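Local coordinates for protein pyocin S5 (Pseudomonas aeruginosa PAO1, PDB 6THK) that probably kills competing bacteria as a pore-forming bacteriocin that depolarises the cytoplasmic membrane of the target cell, at residues 205-210 with 278-283. The protein carries 1 engineered substitution. Numbering follows the deposited sequence.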
loop_
_atom_site.group_PDB
_atom_site.type_symbol
_atom_site.label_atom_id
_atom_site.label_comp_id
_atom_site.label_asym_id
_atom_site.label_seq_id
_atom_site.Cartn_x
_atom_site.Cartn_y
_atom_site.Cartn_z
ATOM N N ARG A 205 -3.496 -23.023 11.206
ATOM C CA ARG A 205 -3.867 -23.181 9.797
ATOM C C ARG A 205 -4.356 -21.872 9.167
ATOM O O ARG A 205 -3.914 -21.544 8.065
ATOM C CB ARG A 205 -4.937 -24.265 9.642
ATOM C CG ARG A 205 -4.460 -25.420 8.800
ATOM C CD ARG A 205 -5.113 -26.707 9.210
ATOM N NE ARG A 205 -4.124 -27.641 9.743
ATOM C CZ ARG A 205 -4.247 -28.283 10.899
ATOM N NH1 ARG A 205 -5.327 -28.108 11.653
ATOM N NH2 ARG A 205 -3.299 -29.116 11.306
ATOM N N ASP A 206 -5.264 -21.133 9.867
ATOM C CA ASP A 206 -5.825 -19.844 9.428
ATOM C C ASP A 206 -4.741 -18.770 9.360
ATOM O O ASP A 206 -4.724 -17.971 8.430
ATOM C CB ASP A 206 -7.001 -19.384 10.328
ATOM C CG ASP A 206 -8.276 -20.219 10.217
ATOM O OD1 ASP A 206 -8.464 -20.891 9.173
ATOM O OD2 ASP A 206 -9.112 -20.160 11.153
ATOM N N TYR A 207 -3.815 -18.791 10.322
ATOM C CA TYR A 207 -2.705 -17.857 10.416
ATOM C C TYR A 207 -1.692 -18.036 9.280
ATOM O O TYR A 207 -1.316 -17.040 8.666
ATOM C CB TYR A 207 -2.039 -17.992 11.784
ATOM C CG TYR A 207 -0.706 -17.300 11.922
ATOM C CD1 TYR A 207 -0.620 -15.912 11.969
ATOM C CD2 TYR A 207 0.465 -18.032 12.082
ATOM C CE1 TYR A 207 0.598 -15.270 12.170
ATOM C CE2 TYR A 207 1.688 -17.401 12.299
ATOM C CZ TYR A 207 1.750 -16.020 12.341
ATOM O OH TYR A 207 2.964 -15.397 12.507
ATOM N N ARG A 208 -1.286 -19.270 9.027
ATOM C CA ARG A 208 -0.317 -19.550 7.992
ATOM C C ARG A 208 -0.865 -19.124 6.648
ATOM O O ARG A 208 -0.144 -18.556 5.841
ATOM C CB ARG A 208 -0.000 -21.040 7.971
ATOM C CG ARG A 208 1.451 -21.368 8.237
ATOM C CD ARG A 208 1.590 -22.685 8.976
ATOM N NE ARG A 208 2.695 -22.654 9.930
ATOM C CZ ARG A 208 3.065 -23.685 10.682
ATOM N NH1 ARG A 208 4.083 -23.560 11.519
ATOM N NH2 ARG A 208 2.422 -24.839 10.598
ATOM N N THR A 209 -2.141 -19.403 6.409
ATOM C CA THR A 209 -2.777 -19.035 5.151
ATOM C C THR A 209 -2.818 -17.519 4.980
ATOM O O THR A 209 -2.565 -16.998 3.900
ATOM C CB THR A 209 -4.190 -19.651 5.024
ATOM O OG1 THR A 209 -5.196 -18.636 5.129
ATOM C CG2 THR A 209 -4.423 -20.689 6.108
ATOM N N ARG A 210 -3.181 -16.826 6.050
ATOM C CA ARG A 210 -3.229 -15.374 6.059
ATOM C C ARG A 210 -1.842 -14.769 5.887
ATOM O O ARG A 210 -1.677 -13.755 5.229
ATOM C CB ARG A 210 -3.894 -14.872 7.332
ATOM C CG ARG A 210 -5.405 -14.829 7.233
ATOM C CD ARG A 210 -6.062 -15.238 8.536
ATOM N NE ARG A 210 -7.397 -15.780 8.320
ATOM C CZ ARG A 210 -8.440 -15.512 9.095
ATOM N NH1 ARG A 210 -8.296 -14.704 10.135
ATOM N NH2 ARG A 210 -9.624 -16.047 8.836
ATOM N N ALA A 278 -4.648 -13.522 19.602
ATOM C CA ALA A 278 -4.023 -12.207 19.730
ATOM C C ALA A 278 -2.517 -12.222 19.337
ATOM O O ALA A 278 -2.078 -11.316 18.636
ATOM C CB ALA A 278 -4.224 -11.674 21.142
ATOM N N ILE A 279 -1.744 -13.266 19.747
ATOM C CA ILE A 279 -0.312 -13.408 19.403
ATOM C C ILE A 279 -0.149 -13.416 17.876
ATOM O O ILE A 279 0.714 -12.704 17.355
ATOM C CB ILE A 279 0.338 -14.663 20.064
ATOM C CG1 ILE A 279 0.476 -14.485 21.592
ATOM C CG2 ILE A 279 1.705 -15.009 19.428
ATOM C CD1 ILE A 279 0.310 -15.766 22.397
ATOM N N TYR A 280 -0.986 -14.234 17.183
ATOM C CA TYR A 280 -1.041 -14.392 15.730
ATOM C C TYR A 280 -1.407 -13.092 15.040
ATOM O O TYR A 280 -0.686 -12.686 14.132
ATOM C CB TYR A 280 -2.055 -15.478 15.332
ATOM C CG TYR A 280 -1.564 -16.900 15.466
ATOM C CD1 TYR A 280 -0.202 -17.190 15.499
ATOM C CD2 TYR A 280 -2.459 -17.963 15.534
ATOM C CE1 TYR A 280 0.254 -18.502 15.620
ATOM C CE2 TYR A 280 -2.015 -19.279 15.631
ATOM C CZ TYR A 280 -0.656 -19.545 15.671
ATOM O OH TYR A 280 -0.211 -20.836 15.774
ATOM N N ASN A 281 -2.521 -12.436 15.459
ATOM C CA ASN A 281 -2.956 -11.161 14.881
ATOM C C ASN A 281 -1.869 -10.098 15.038
ATOM O O ASN A 281 -1.616 -9.354 14.094
ATOM C CB ASN A 281 -4.280 -10.676 15.480
ATOM C CG ASN A 281 -5.517 -11.420 15.039
ATOM O OD1 ASN A 281 -5.570 -12.071 13.974
ATOM N ND2 ASN A 281 -6.555 -11.336 15.869
ATOM N N GLY A 282 -1.196 -10.101 16.180
ATOM C CA GLY A 282 -0.114 -9.177 16.434
ATOM C C GLY A 282 1.021 -9.411 15.461
ATOM O O GLY A 282 1.639 -8.472 14.989
ATOM N N GLU A 283 1.323 -10.672 15.185
ATOM C CA GLU A 283 2.373 -10.995 14.234
ATOM C C GLU A 283 1.983 -10.508 12.852
ATOM O O GLU A 283 2.795 -9.944 12.139
ATOM C CB GLU A 283 2.624 -12.501 14.179
ATOM C CG GLU A 283 3.303 -13.071 15.410
ATOM C CD GLU A 283 4.811 -12.961 15.351
ATOM O OE1 GLU A 283 5.399 -13.375 14.332
ATOM O OE2 GLU A 283 5.408 -12.462 16.326
HETATM O O HOH W 1 -6.666 -12.402 10.907
#
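Y207 lays one face of its ring on the ring of Y280 in an offset stack, with centroids 4.1 Å apart and planes inclined by only 10°. CG of Y207 stands anti to its backbone N (chi1 168°), which sends the ring out across the gap between the helices. The two side chains cross at about a right angle while their rings stay nearly flush, CD1 of Y280 sitting over the centre of the Y207 ring. CD2 of Y207 and CE1 of Y280 are 3.6 Å apart. The offset also brings CB of Y207 over the face of the Y280 ring, a CH-pi contact 3.9 Å from its centroid. Farther out, CE1 of Y207 lies 3.5 Å from the backbone O of Y280, and the phenol oxygen OH rests 3.4 Å from CB of E283. With the E283 chain bent at chi2 (-85°), OE1 lies 3.7 Å from OH of Y207, a polar neighbour but not a hydrogen bond; glutamate suits this exposed margin, packing through CB with its carboxylate at the surface. Tyrosine suits both central positions, since its broad ring spans the gap and its hydroxyl tolerates partial exposure.

This pair joins helix 157-212 to helix 272-338, both within predicted coiled coils of an elongated, largely helical protein. L284 adds an apolar surface beside Y207, while Y280 also packs on L203 and E204 of the opposing helix.

One turn after Y207, R210 reaches the second helix through water: its NH1 donates to a water at 2.9 Å, and that water donates to OD1 of N281 at 3.3 Å, an amide oxygen suited to accept it. A long, polar arginine fits this exposed flank, where its side chain also touches L284 and its charged end holds an ordered water.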